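Local coordinates for protein carbohydrate deacetylase Agd3 (Neosartorya fumigata, PDB 6NWZ) that probably removes acetyl groups from the exopolysaccharide galactosaminogalactan as a zinc-binding carbohydrate de-N-acetylase, and is required for biofilm formation by the fungus, at residues L28-D33 against A81-D86; Y47-T52 against G240-H245; V117-Y122 against I216-D221; S296-E301 against L589-H594; N469-Y474 against L602-R607. One frame throughout, in Å; residues are numbered along the deposited sequence.

Contact 1: residues L28-D33 against A81-D86; sequences LVIAKD and AEVSYD
Lys32 reaches the ring of Tyr85 because its CG is turned anti to its own carbonyl carbon (chi1 -52°) and its otherwise extended chain bends at chi3 (-53°), laying CD and the ammonium end over the aromatic face. This is a cation-pi contact in the CBM87 region, just past the C-terminal end of strand 22-31. The two side chains run antiparallel alongside each other, Lys32 heading for the ring's base while Tyr85 points its hydroxyl back toward Lys32 CB: CD of Lys32 lies 3.7 Å from the centroid of the Tyr85 ring, and NZ of Lys32 is 3.9 Å from the same centroid. Lysine suits the place because its CD methylene lies on the ring while its charged end continues to a second partner. That partner is the backbone: NZ of Lys32 donates to Ser84 O at 2.8 Å, tilted 27° from the carbonyl plane, so ring and carbonyl together fix the ammonium group. Tyr85 OH bonds Val56 O, which anchors the far end of the ring. Beside this polar pair, Val83 supplies a compact branched surface in a turn of positive-phi residues. Its CG1 meets Ile30 CG2 at 3.7 Å, and the same Val83 CG1 lies 3.4 Å from Ala31 C.

Contact 2: residues Y47-T52 against G240-H245; sequences YGIPYT and GLYAGH
Tyr47, Ile49 and Tyr242 form the closely packed, buried part of this contact. Tyr47 turns its edge toward the face of Tyr242 in an offset edge-to-face pair, with ring centroids 5.6 Å apart and planes at 76°. Tyr242 OH lies in the plane of the Tyr47 ring, 3.4 Å from Tyr47 CD2. Ile49 runs roughly perpendicular to Tyr242 and sets its CD1 over that ring's face, 4.1 Å from the Tyr242 centroid; a slim branched chain suits this spot beside a flat ring. Tyr242 can present its ring here because its CG sits between the backbone N and carbonyl carbon (chi1 55°). Glycines let the main chains come together, with Gly48 CA and Gly244 CA 4.6 Å apart, and beside them His245 N donates to Tyr47 O at 2.9 Å. Tyr47 OH is held by His231 ND1. Toward the partly exposed side the fit is looser: Pro50 CD and Ala243 CB merely touch at 4.2 Å. Helix 34-47 ends here in a Schellman motif, with Gly48 as its positive-phi C-prime residue, Ile49 N bonded to Leu44 O and Gly48 N to Asn45 O.

Contact 3: residues V117-Y122 against I216-D221; sequences VQFDVY and IGFATD
Asp120 and Gly217 bring the two backbones together, their CA atoms 4.1 Å apart, where strand 115-119 has just ended and the chain following strand 209-214 runs on as an irregular loop. Asp120 takes up left-handed backbone angles (phi 63°, psi 42°), a conformation that aspartate tolerates better than most residues, and the chain turns off the strand direction. Its amide makes a weak bond to Ile216 O, with Asp120 N 3.1 Å from that oxygen. The side chain of Asp120 lies beside the glycine, OD1 of Asp120 being 3.6 Å from Gly217 CA. The main apolar grip is between Phe119 and Phe218, whose rings come together obliquely, neither stacked nor edge-to-face, with planes 44° and centroids 4.6 Å apart. Phe119 CB meets Phe218 CE1 at 3.5 Å, and Phe119 CD1 approaches Phe218 CB at 3.7 Å, so the contact runs along one side of each ring, from CB to CE1. Phenylalanine suits the place because its broad apolar ring can touch the other ring and further neighbours as well. Phe119 also packs on Val78 and Ala80 of strand 76-80, while Phe218 meets Phe214 edge-to-face and rests against Leu229 of helix 224-237.

Contact 4: residues S296-E301 against L589-H594; sequences SSYFVE and LVTITH
A single parallel beta bridge, Ser297 with Val590, joins the approach to strand 300-304 to the approach to helix 594-607 in the deacetylase domain. Two nearly straight bonds make it: Ser297 N to Leu589 O, and Thr591 N to Ser297 O, both 2.7 Å. Ser296, small and polar, adds its OG as acceptor for Leu589 N at 2.8 Å. Thr591 uses both branches: CG2 sits over the centre of the Phe299 ring, 3.5 Å from its centroid, while OG1 bonds Leu250 O and weakly accepts from Phe299 N. Glu301 has the length to reach the helix start, where its OE2 accepts a hydrogen bond from His594 N, 2.7 Å away, through the syn lone pair. A water links Glu301 OE1 to Ile592 O, and Gln253 NE2 bonds OE1 too. Thr593 is the N-cap, its OG1 bonded to Glu596 N. Glu301 lies about 8 Å, side chain to side chain, from the zinc ligand Asp255. Strand 300-304 runs between parallel strands 252-257 and 384-387, and Phe299 stacks on Trp424 of strand 424-426.

Contact 5: residues N469-Y474 against L602-R607; sequences NAMWPY and LARYQR
An Asx turn nested in a type I beta turn, Asn469 to Trp472, presents Trp472 to Tyr605 on helix 594-607. Asn469 suits the turn's first position because its OD1 can accept from Met471 N, at 2.8 Å. Trp472 is sandwiched: Asn469 CB lies over one face of the indole, and Tyr605 approaches the opposite face edge-on. This T-shaped pair has its planes at 90° and 4.9 Å between the centroids of the Trp472 six-membered ring and the Tyr605 ring; Tyr605 CD1 comes within 3.4 Å of Trp472 CD2. The backbone joins in, with Tyr605 CA 4.0 Å from the centroid of the five-membered ring of Trp472. Pro473, rigid and apolar, adds CD at 4.1 Å from Tyr605 CB. Arg604 bends at chi2 (66°), bringing one face of its guanidinium against CB and CG of Met471, whose CG is 3.6 Å from Arg604 NH1. Asp608 OD2 forms a salt bridge with Arg604 NE and accepts from Trp472 NE1. Turn and helix thus meet directly through aromatic, CH-pi and apolar surfaces, while their polar ends are tied together by a shared carboxylate, which would probably help neutralise the arginine.

How the contacts relate
Contacts 1 and 3 lie in the CBM87 range, their centres 11 Å apart, and adjoin where Ala81 N probably bonds Phe119 O (3.0 Å). Contact 2, with its centre 22 Å from that of contact 1, reaches it through neighbouring parallel strands 22-31 and 51-55; contact 3 is nested in the chain loop that contact 2 closes. Contacts 4 and 5 follow in the deacetylase range, centres 20 Å apart, with alternating segments that meet the start and end of helix 594-607. Contact 2 touches contact 5 by packing of Gly48 against Arg604. The end of helix 34-47 therefore abuts the deacetylase region, so the CBM87 region, presumably carbohydrate-binding, packs directly on the deacetylase region.

Contact 1: residues L28-D33 against A81-D86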
# COMPACT_ATOMS: atom_id res chain seq x y z
N LEU A 28 20.42 9.74 -7.72
CA LEU A 28 21.53 9.56 -6.79
C LEU A 28 21.11 9.98 -5.39
O LEU A 28 20.76 11.14 -5.16
CB LEU A 28 22.75 10.37 -7.25
CG LEU A 28 23.99 10.29 -6.36
CD1 LEU A 28 24.44 8.85 -6.21
CD2 LEU A 28 25.10 11.17 -6.91
N VAL A 29 21.14 9.03 -4.46
CA VAL A 29 20.75 9.27 -3.07
C VAL A 29 22.01 9.26 -2.22
O VAL A 29 22.72 8.25 -2.16
CB VAL A 29 19.74 8.22 -2.58
CG1 VAL A 29 19.49 8.39 -1.10
CG2 VAL A 29 18.44 8.33 -3.36
N ILE A 30 22.27 10.38 -1.54
CA ILE A 30 23.46 10.57 -0.72
C ILE A 30 23.02 10.70 0.73
O ILE A 30 22.20 11.57 1.05
CB ILE A 30 24.26 11.80 -1.17
CG1 ILE A 30 24.74 11.62 -2.62
CG2 ILE A 30 25.44 12.04 -0.24
CD1 ILE A 30 25.42 12.84 -3.19
N ALA A 31 23.56 9.85 1.59
CA ALA A 31 23.19 9.85 3.00
C ALA A 31 24.36 9.33 3.82
O ALA A 31 25.37 8.86 3.28
CB ALA A 31 21.93 9.01 3.24
N LYS A 32 24.22 9.41 5.15
CA LYS A 32 25.31 8.99 6.03
C LYS A 32 25.30 7.48 6.27
O LYS A 32 26.35 6.85 6.32
CB LYS A 32 25.23 9.74 7.36
CG LYS A 32 25.16 11.25 7.21
CD LYS A 32 25.69 11.99 8.42
CE LYS A 32 25.02 11.52 9.70
NZ LYS A 32 25.56 12.26 10.87
N ASP A 33 24.11 6.90 6.42
CA ASP A 33 23.97 5.48 6.69
C ASP A 33 22.71 4.98 5.98
O ASP A 33 21.97 5.75 5.37
CB ASP A 33 23.90 5.19 8.19
CG ASP A 33 22.92 6.10 8.92
OD1 ASP A 33 23.27 7.27 9.18
OD2 ASP A 33 21.80 5.65 9.21
N ALA A 81 20.37 15.53 5.32
CA ALA A 81 21.08 16.16 6.44
C ALA A 81 22.48 16.64 6.04
O ALA A 81 23.38 16.72 6.88
CB ALA A 81 21.17 15.22 7.64
N GLU A 82 22.67 16.96 4.76
CA GLU A 82 23.95 17.44 4.23
C GLU A 82 25.11 16.50 4.55
O GLU A 82 26.26 16.95 4.58
CB GLU A 82 24.28 18.85 4.75
CG GLU A 82 23.43 19.96 4.17
CD GLU A 82 23.62 21.27 4.90
OE1 GLU A 82 23.24 21.36 6.09
OE2 GLU A 82 24.15 22.22 4.29
N VAL A 83 24.82 15.21 4.75
CA VAL A 83 25.76 14.22 5.30
C VAL A 83 26.72 14.88 6.28
O VAL A 83 27.95 14.82 6.12
CB VAL A 83 26.51 13.45 4.19
CG1 VAL A 83 25.54 12.55 3.46
CG2 VAL A 83 27.21 14.38 3.20
N SER A 84 26.17 15.49 7.33
CA SER A 84 26.92 16.30 8.26
C SER A 84 27.27 15.52 9.52
O SER A 84 26.44 14.80 10.08
CB SER A 84 26.13 17.56 8.65
OG SER A 84 26.82 18.29 9.64
N TYR A 85 28.51 15.68 9.97
CA TYR A 85 29.00 15.09 11.21
C TYR A 85 29.59 16.17 12.09
O TYR A 85 29.96 17.25 11.63
CB TYR A 85 30.06 14.01 10.95
CG TYR A 85 29.59 12.80 10.18
CD1 TYR A 85 29.53 12.81 8.79
CD2 TYR A 85 29.24 11.63 10.84
CE1 TYR A 85 29.12 11.69 8.09
CE2 TYR A 85 28.84 10.51 10.15
CZ TYR A 85 28.78 10.54 8.78
OH TYR A 85 28.37 9.42 8.10
N ASP A 86 29.69 15.87 13.39
CA ASP A 86 30.36 16.75 14.34
C ASP A 86 31.82 16.32 14.41
O ASP A 86 32.15 15.30 15.02
CB ASP A 86 29.69 16.69 15.71
CG ASP A 86 30.34 17.62 16.73
OD1 ASP A 86 31.26 18.38 16.37
OD2 ASP A 86 29.94 17.58 17.92

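Contact 2: residues Y47-T52 against G240-H245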
# COMPACT_ATOMS: atom_id res chain seq x y z
N TYR A 47 7.57 4.08 -6.10
CA TYR A 47 7.26 4.47 -7.47
C TYR A 47 7.86 3.50 -8.47
O TYR A 47 7.33 3.37 -9.59
CB TYR A 47 7.77 5.88 -7.75
CG TYR A 47 6.87 6.99 -7.27
CD1 TYR A 47 6.80 7.31 -5.92
CD2 TYR A 47 6.13 7.75 -8.16
CE1 TYR A 47 6.00 8.34 -5.47
CE2 TYR A 47 5.33 8.79 -7.72
CZ TYR A 47 5.26 9.07 -6.37
OH TYR A 47 4.47 10.10 -5.93
N GLY A 48 8.94 2.83 -8.11
CA GLY A 48 9.70 2.03 -9.06
C GLY A 48 10.78 2.79 -9.78
O GLY A 48 11.26 2.33 -10.83
N ILE A 49 11.18 3.95 -9.26
CA ILE A 49 12.16 4.83 -9.89
C ILE A 49 13.57 4.30 -9.63
O ILE A 49 13.95 4.14 -8.46
CB ILE A 49 12.01 6.27 -9.39
CG1 ILE A 49 10.71 6.87 -9.93
CG2 ILE A 49 13.22 7.11 -9.77
CD1 ILE A 49 10.33 8.19 -9.30
N PRO A 50 14.36 4.02 -10.66
CA PRO A 50 15.72 3.54 -10.43
C PRO A 50 16.57 4.57 -9.71
O PRO A 50 16.51 5.77 -10.00
CB PRO A 50 16.25 3.28 -11.85
CG PRO A 50 15.02 3.07 -12.68
CD PRO A 50 13.97 3.96 -12.08
N TYR A 51 17.36 4.10 -8.75
CA TYR A 51 18.17 4.98 -7.92
C TYR A 51 19.47 4.29 -7.55
O TYR A 51 19.59 3.06 -7.60
CB TYR A 51 17.42 5.40 -6.64
CG TYR A 51 17.06 4.24 -5.74
CD1 TYR A 51 17.94 3.80 -4.75
CD2 TYR A 51 15.84 3.59 -5.87
CE1 TYR A 51 17.61 2.74 -3.93
CE2 TYR A 51 15.51 2.53 -5.05
CZ TYR A 51 16.39 2.11 -4.09
OH TYR A 51 16.06 1.05 -3.27
N THR A 52 20.46 5.10 -7.17
CA THR A 52 21.75 4.62 -6.69
C THR A 52 22.01 5.26 -5.33
O THR A 52 21.82 6.47 -5.16
CB THR A 52 22.88 4.96 -7.67
OG1 THR A 52 22.59 4.40 -8.95
CG2 THR A 52 24.20 4.41 -7.17
N GLY A 240 7.99 15.08 -13.12
CA GLY A 240 6.86 14.25 -13.50
C GLY A 240 7.14 13.22 -14.57
O GLY A 240 6.20 12.59 -15.06
N LEU A 241 8.40 13.02 -14.94
CA LEU A 241 8.78 12.10 -16.01
C LEU A 241 9.79 11.11 -15.45
O LEU A 241 10.88 11.51 -15.03
CB LEU A 241 9.36 12.87 -17.20
CG LEU A 241 9.79 12.11 -18.45
CD1 LEU A 241 8.61 11.40 -19.09
CD2 LEU A 241 10.43 13.07 -19.43
N TYR A 242 9.44 9.82 -15.45
CA TYR A 242 10.27 8.81 -14.81
C TYR A 242 9.81 7.42 -15.22
O TYR A 242 8.69 7.23 -15.68
CB TYR A 242 10.23 8.95 -13.28
CG TYR A 242 8.83 8.91 -12.70
CD1 TYR A 242 8.23 7.70 -12.36
CD2 TYR A 242 8.10 10.08 -12.51
CE1 TYR A 242 6.94 7.66 -11.84
CE2 TYR A 242 6.82 10.05 -11.99
CZ TYR A 242 6.25 8.84 -11.66
OH TYR A 242 4.98 8.82 -11.15
N ALA A 243 10.71 6.46 -15.03
CA ALA A 243 10.35 5.05 -15.15
C ALA A 243 9.72 4.64 -13.83
O ALA A 243 10.41 4.43 -12.83
CB ALA A 243 11.58 4.21 -15.48
N GLY A 244 8.40 4.55 -13.81
CA GLY A 244 7.71 4.21 -12.59
C GLY A 244 6.22 4.25 -12.77
O GLY A 244 5.71 4.32 -13.89
N HIS A 245 5.51 4.24 -11.63
CA HIS A 245 4.07 4.07 -11.61
C HIS A 245 3.49 4.38 -10.24
O HIS A 245 3.89 3.77 -9.24
CB HIS A 245 3.73 2.64 -12.04
CG HIS A 245 2.27 2.31 -11.99
ND1 HIS A 245 1.32 3.08 -12.63
CD2 HIS A 245 1.61 1.28 -11.41
CE1 HIS A 245 0.12 2.54 -12.42
NE2 HIS A 245 0.27 1.46 -11.69

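Contact 3: residues V117-Y122 against I216-D221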
# COMPACT_ATOMS: atom_id res chain seq x y z
N VAL A 117 17.43 17.65 -4.29
CA VAL A 117 16.52 17.72 -3.15
C VAL A 117 17.34 17.51 -1.89
O VAL A 117 18.17 16.59 -1.82
CB VAL A 117 15.40 16.67 -3.26
CG1 VAL A 117 14.61 16.59 -1.96
CG2 VAL A 117 14.48 17.00 -4.43
N GLN A 118 17.11 18.36 -0.89
CA GLN A 118 17.75 18.23 0.42
C GLN A 118 16.68 18.29 1.49
O GLN A 118 15.91 19.26 1.55
CB GLN A 118 18.79 19.32 0.64
CG GLN A 118 19.92 19.31 -0.36
CD GLN A 118 21.21 19.80 0.24
OE1 GLN A 118 21.58 19.42 1.35
NE2 GLN A 118 21.91 20.67 -0.49
N PHE A 119 16.63 17.27 2.35
CA PHE A 119 15.70 17.27 3.47
C PHE A 119 16.46 16.96 4.75
O PHE A 119 17.56 16.41 4.73
CB PHE A 119 14.54 16.27 3.26
CG PHE A 119 14.97 14.82 3.13
CD1 PHE A 119 15.27 14.06 4.25
CD2 PHE A 119 15.01 14.21 1.88
CE1 PHE A 119 15.64 12.72 4.12
CE2 PHE A 119 15.38 12.88 1.75
CZ PHE A 119 15.69 12.13 2.87
N ASP A 120 15.84 17.34 5.87
CA ASP A 120 16.45 17.25 7.20
C ASP A 120 17.68 18.15 7.28
O ASP A 120 18.72 17.77 7.84
CB ASP A 120 16.79 15.80 7.56
CG ASP A 120 17.09 15.62 9.03
OD1 ASP A 120 16.74 16.52 9.83
OD2 ASP A 120 17.68 14.58 9.40
N VAL A 121 17.57 19.36 6.74
CA VAL A 121 18.65 20.34 6.76
C VAL A 121 18.22 21.55 7.58
O VAL A 121 17.04 21.88 7.67
CB VAL A 121 19.09 20.76 5.34
CG1 VAL A 121 19.61 19.56 4.57
CG2 VAL A 121 17.93 21.42 4.59
N TYR A 122 19.21 22.20 8.19
CA TYR A 122 18.97 23.39 8.99
C TYR A 122 18.96 24.62 8.08
O TYR A 122 19.83 24.73 7.21
CB TYR A 122 20.05 23.53 10.06
CG TYR A 122 19.93 24.75 10.95
CD1 TYR A 122 19.11 24.75 12.07
CD2 TYR A 122 20.65 25.91 10.67
CE1 TYR A 122 19.00 25.87 12.89
CE2 TYR A 122 20.55 27.03 11.47
CZ TYR A 122 19.73 27.01 12.58
OH TYR A 122 19.63 28.13 13.38
N ILE A 216 12.73 20.02 7.74
CA ILE A 216 12.11 19.07 8.66
C ILE A 216 12.71 17.70 8.39
O ILE A 216 13.12 17.39 7.27
CB ILE A 216 10.57 19.06 8.50
CG1 ILE A 216 9.92 18.09 9.49
CG2 ILE A 216 10.16 18.73 7.07
CD1 ILE A 216 8.42 18.13 9.47
N GLY A 217 12.81 16.89 9.44
CA GLY A 217 13.31 15.54 9.28
C GLY A 217 12.30 14.63 8.60
O GLY A 217 11.09 14.86 8.63
N PHE A 218 12.82 13.57 7.99
CA PHE A 218 12.00 12.55 7.33
C PHE A 218 12.15 11.21 8.03
O PHE A 218 13.23 10.87 8.53
CB PHE A 218 12.37 12.42 5.85
CG PHE A 218 11.65 13.39 4.96
CD1 PHE A 218 11.91 14.75 5.03
CD2 PHE A 218 10.72 12.94 4.05
CE1 PHE A 218 11.25 15.63 4.20
CE2 PHE A 218 10.05 13.82 3.22
CZ PHE A 218 10.32 15.17 3.30
N ALA A 219 11.06 10.44 8.07
CA ALA A 219 11.06 9.12 8.71
C ALA A 219 9.91 8.33 8.09
O ALA A 219 8.84 8.16 8.68
CB ALA A 219 10.92 9.23 10.23
N THR A 220 10.15 7.84 6.87
CA THR A 220 9.12 7.09 6.15
C THR A 220 8.79 5.76 6.83
O THR A 220 7.78 5.15 6.46
CB THR A 220 9.58 6.84 4.71
OG1 THR A 220 10.76 6.02 4.72
CG2 THR A 220 9.87 8.16 4.01
N ASP A 221 9.58 5.32 7.80
CA ASP A 221 9.31 4.04 8.45
C ASP A 221 8.09 4.12 9.37
O ASP A 221 7.32 3.16 9.46
CB ASP A 221 10.54 3.57 9.24
CG ASP A 221 11.26 4.71 9.95
OD1 ASP A 221 11.42 5.79 9.34
OD2 ASP A 221 11.68 4.52 11.11

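Contact 4: residues S296-E301 against L589-H594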
# COMPACT_ATOMS: atom_id res chain seq x y z
N SER A 296 -11.75 6.90 -9.48
CA SER A 296 -11.77 5.86 -8.46
C SER A 296 -12.76 4.76 -8.81
O SER A 296 -13.60 4.90 -9.70
CB SER A 296 -12.11 6.45 -7.09
OG SER A 296 -11.08 7.29 -6.62
N SER A 297 -12.65 3.66 -8.08
CA SER A 297 -13.50 2.49 -8.26
C SER A 297 -13.31 1.53 -7.10
O SER A 297 -12.32 0.80 -7.05
CB SER A 297 -13.19 1.78 -9.58
OG SER A 297 -13.83 0.52 -9.64
N TYR A 298 -14.25 1.53 -6.16
CA TYR A 298 -14.13 0.73 -4.94
C TYR A 298 -15.23 -0.32 -4.87
O TYR A 298 -16.39 -0.04 -5.20
CB TYR A 298 -14.18 1.63 -3.70
CG TYR A 298 -14.25 0.86 -2.39
CD1 TYR A 298 -13.11 0.30 -1.83
CD2 TYR A 298 -15.45 0.71 -1.72
CE1 TYR A 298 -13.17 -0.40 -0.64
CE2 TYR A 298 -15.52 0.01 -0.52
CZ TYR A 298 -14.38 -0.54 0.01
OH TYR A 298 -14.45 -1.23 1.20
N PHE A 299 -14.85 -1.52 -4.44
CA PHE A 299 -15.83 -2.55 -4.11
C PHE A 299 -15.29 -3.40 -2.97
O PHE A 299 -14.10 -3.35 -2.64
CB PHE A 299 -16.19 -3.42 -5.33
CG PHE A 299 -15.05 -4.23 -5.89
CD1 PHE A 299 -14.70 -5.45 -5.32
CD2 PHE A 299 -14.35 -3.79 -7.00
CE1 PHE A 299 -13.66 -6.21 -5.85
CE2 PHE A 299 -13.31 -4.54 -7.53
CZ PHE A 299 -12.97 -5.75 -6.95
N VAL A 300 -16.18 -4.19 -2.37
CA VAL A 300 -15.87 -5.00 -1.20
C VAL A 300 -15.73 -6.45 -1.63
O VAL A 300 -16.63 -7.01 -2.27
CB VAL A 300 -16.95 -4.85 -0.12
CG1 VAL A 300 -16.58 -5.65 1.11
CG2 VAL A 300 -17.15 -3.38 0.22
N GLU A 301 -14.61 -7.07 -1.27
CA GLU A 301 -14.31 -8.45 -1.62
C GLU A 301 -14.56 -9.36 -0.43
O GLU A 301 -14.15 -9.05 0.70
CB GLU A 301 -12.86 -8.60 -2.09
CG GLU A 301 -12.57 -9.89 -2.85
CD GLU A 301 -11.16 -9.91 -3.43
OE1 GLU A 301 -10.25 -9.37 -2.78
OE2 GLU A 301 -10.98 -10.47 -4.54
N LEU A 589 -8.68 6.03 -6.11
CA LEU A 589 -8.61 4.80 -5.33
C LEU A 589 -9.21 3.69 -6.19
O LEU A 589 -10.39 3.77 -6.56
CB LEU A 589 -9.36 4.92 -4.01
CG LEU A 589 -8.76 5.83 -2.93
CD1 LEU A 589 -9.76 6.06 -1.81
CD2 LEU A 589 -7.48 5.24 -2.39
N VAL A 590 -8.41 2.68 -6.50
CA VAL A 590 -8.83 1.61 -7.40
C VAL A 590 -8.79 0.30 -6.63
O VAL A 590 -7.74 -0.10 -6.12
CB VAL A 590 -7.95 1.54 -8.65
CG1 VAL A 590 -8.43 0.43 -9.54
CG2 VAL A 590 -7.99 2.87 -9.39
N THR A 591 -9.94 -0.37 -6.56
CA THR A 591 -10.03 -1.71 -5.99
C THR A 591 -9.87 -2.73 -7.10
O THR A 591 -10.48 -2.60 -8.17
CB THR A 591 -11.37 -1.92 -5.27
OG1 THR A 591 -11.49 -1.01 -4.17
CG2 THR A 591 -11.48 -3.34 -4.73
N ILE A 592 -9.03 -3.74 -6.86
CA ILE A 592 -8.86 -4.86 -7.79
C ILE A 592 -9.07 -6.15 -7.02
O ILE A 592 -8.92 -6.21 -5.80
CB ILE A 592 -7.48 -4.84 -8.47
CG1 ILE A 592 -6.36 -4.91 -7.44
CG2 ILE A 592 -7.32 -3.60 -9.31
CD1 ILE A 592 -4.98 -4.77 -8.04
N THR A 593 -9.43 -7.20 -7.76
CA THR A 593 -9.68 -8.49 -7.13
C THR A 593 -8.39 -9.08 -6.58
O THR A 593 -7.28 -8.68 -6.94
CB THR A 593 -10.31 -9.47 -8.12
OG1 THR A 593 -9.32 -9.91 -9.06
CG2 THR A 593 -11.47 -8.82 -8.86
N HIS A 594 -8.56 -10.05 -5.67
CA HIS A 594 -7.40 -10.74 -5.11
C HIS A 594 -6.54 -11.33 -6.21
O HIS A 594 -5.30 -11.25 -6.15
CB HIS A 594 -7.88 -11.83 -4.14
CG HIS A 594 -6.78 -12.68 -3.59
ND1 HIS A 594 -6.37 -12.60 -2.27
CD2 HIS A 594 -6.03 -13.65 -4.16
CE1 HIS A 594 -5.40 -13.47 -2.06
NE2 HIS A 594 -5.17 -14.12 -3.19
O HOH W 1 -11.95 -1.30 -10.42
O HOH W 2 -10.28 -6.39 -3.47

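Contact 5: residues N469-Y474 against L602-R607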
# COMPACT_ATOMS: atom_id res chain seq x y z
N ASN A 469 12.37 -6.68 -0.40
CA ASN A 469 11.71 -5.49 -0.92
C ASN A 469 10.25 -5.55 -0.50
O ASN A 469 9.56 -6.54 -0.77
CB ASN A 469 11.82 -5.41 -2.45
CG ASN A 469 11.33 -4.08 -3.01
OD1 ASN A 469 10.39 -3.47 -2.49
ND2 ASN A 469 11.97 -3.63 -4.07
N ALA A 470 9.78 -4.49 0.16
CA ALA A 470 8.42 -4.48 0.67
C ALA A 470 7.40 -4.56 -0.45
O ALA A 470 6.28 -5.04 -0.24
CB ALA A 470 8.19 -3.22 1.50
N MET A 471 7.76 -4.10 -1.65
CA MET A 471 6.86 -4.11 -2.79
C MET A 471 6.69 -5.49 -3.40
O MET A 471 5.94 -5.63 -4.38
CB MET A 471 7.36 -3.13 -3.85
CG MET A 471 7.57 -1.71 -3.34
SD MET A 471 6.04 -0.82 -2.94
CE MET A 471 6.59 0.18 -1.56
N TRP A 472 7.36 -6.52 -2.86
CA TRP A 472 7.34 -7.87 -3.41
C TRP A 472 6.54 -8.81 -2.52
O TRP A 472 6.48 -8.63 -1.30
CB TRP A 472 8.75 -8.43 -3.58
CG TRP A 472 9.62 -7.65 -4.52
CD1 TRP A 472 9.24 -6.65 -5.36
CD2 TRP A 472 11.03 -7.82 -4.71
NE1 TRP A 472 10.32 -6.18 -6.06
CE2 TRP A 472 11.44 -6.88 -5.68
CE3 TRP A 472 11.99 -8.66 -4.15
CZ2 TRP A 472 12.76 -6.77 -6.10
CZ3 TRP A 472 13.30 -8.55 -4.57
CH2 TRP A 472 13.67 -7.61 -5.53
N PRO A 473 5.92 -9.83 -3.10
CA PRO A 473 5.31 -10.88 -2.29
C PRO A 473 6.36 -11.88 -1.82
O PRO A 473 7.47 -11.96 -2.36
CB PRO A 473 4.32 -11.54 -3.26
CG PRO A 473 4.99 -11.39 -4.59
CD PRO A 473 5.69 -10.05 -4.54
N TYR A 474 6.00 -12.62 -0.77
CA TYR A 474 6.84 -13.69 -0.25
C TYR A 474 6.55 -14.98 -1.01
O TYR A 474 5.40 -15.26 -1.36
CB TYR A 474 6.60 -13.87 1.25
CG TYR A 474 7.20 -15.13 1.83
CD1 TYR A 474 8.53 -15.18 2.23
CD2 TYR A 474 6.43 -16.28 1.98
CE1 TYR A 474 9.08 -16.34 2.76
CE2 TYR A 474 6.97 -17.44 2.51
CZ TYR A 474 8.30 -17.46 2.90
OH TYR A 474 8.83 -18.62 3.43
N LEU A 602 3.19 -9.95 -8.63
CA LEU A 602 4.14 -10.78 -9.37
C LEU A 602 4.82 -9.98 -10.47
O LEU A 602 6.05 -10.07 -10.64
CB LEU A 602 3.43 -12.00 -9.96
CG LEU A 602 4.34 -13.05 -10.57
CD1 LEU A 602 5.20 -13.72 -9.50
CD2 LEU A 602 3.51 -14.08 -11.31
N ALA A 603 4.06 -9.18 -11.22
CA ALA A 603 4.64 -8.38 -12.29
C ALA A 603 5.61 -7.34 -11.74
O ALA A 603 6.66 -7.10 -12.33
CB ALA A 603 3.53 -7.72 -13.11
N ARG A 604 5.26 -6.71 -10.62
CA ARG A 604 6.19 -5.79 -9.97
C ARG A 604 7.48 -6.49 -9.61
O ARG A 604 8.58 -5.98 -9.87
CB ARG A 604 5.55 -5.18 -8.73
CG ARG A 604 6.54 -4.45 -7.82
CD ARG A 604 7.11 -3.23 -8.51
NE ARG A 604 8.37 -2.79 -7.91
CZ ARG A 604 8.51 -1.71 -7.15
NH1 ARG A 604 7.46 -0.94 -6.89
NH2 ARG A 604 9.70 -1.40 -6.66
N TYR A 605 7.38 -7.68 -9.03
CA TYR A 605 8.57 -8.42 -8.64
C TYR A 605 9.40 -8.81 -9.85
O TYR A 605 10.64 -8.79 -9.80
CB TYR A 605 8.18 -9.66 -7.83
CG TYR A 605 9.31 -10.64 -7.63
CD1 TYR A 605 10.25 -10.47 -6.63
CD2 TYR A 605 9.43 -11.76 -8.46
CE1 TYR A 605 11.28 -11.37 -6.46
CE2 TYR A 605 10.46 -12.66 -8.29
CZ TYR A 605 11.38 -12.47 -7.29
OH TYR A 605 12.40 -13.37 -7.12
N GLN A 606 8.75 -9.17 -10.96
CA GLN A 606 9.47 -9.68 -12.12
C GLN A 606 10.19 -8.57 -12.88
O GLN A 606 11.38 -8.70 -13.19
CB GLN A 606 8.52 -10.44 -13.03
CG GLN A 606 8.14 -11.82 -12.51
CD GLN A 606 7.28 -12.59 -13.48
OE1 GLN A 606 6.70 -12.02 -14.41
NE2 GLN A 606 7.19 -13.90 -13.28
N ARG A 607 9.49 -7.48 -13.18
CA ARG A 607 10.13 -6.38 -13.90
C ARG A 607 11.25 -5.73 -13.10
O ARG A 607 12.12 -5.09 -13.70
CB ARG A 607 9.10 -5.32 -14.31
CG ARG A 607 8.48 -4.57 -13.15
CD ARG A 607 7.63 -3.42 -13.65
NE ARG A 607 6.90 -2.77 -12.56
CZ ARG A 607 5.67 -3.12 -12.19
NH1 ARG A 607 5.04 -4.09 -12.82
NH2 ARG A 607 5.08 -2.48 -11.19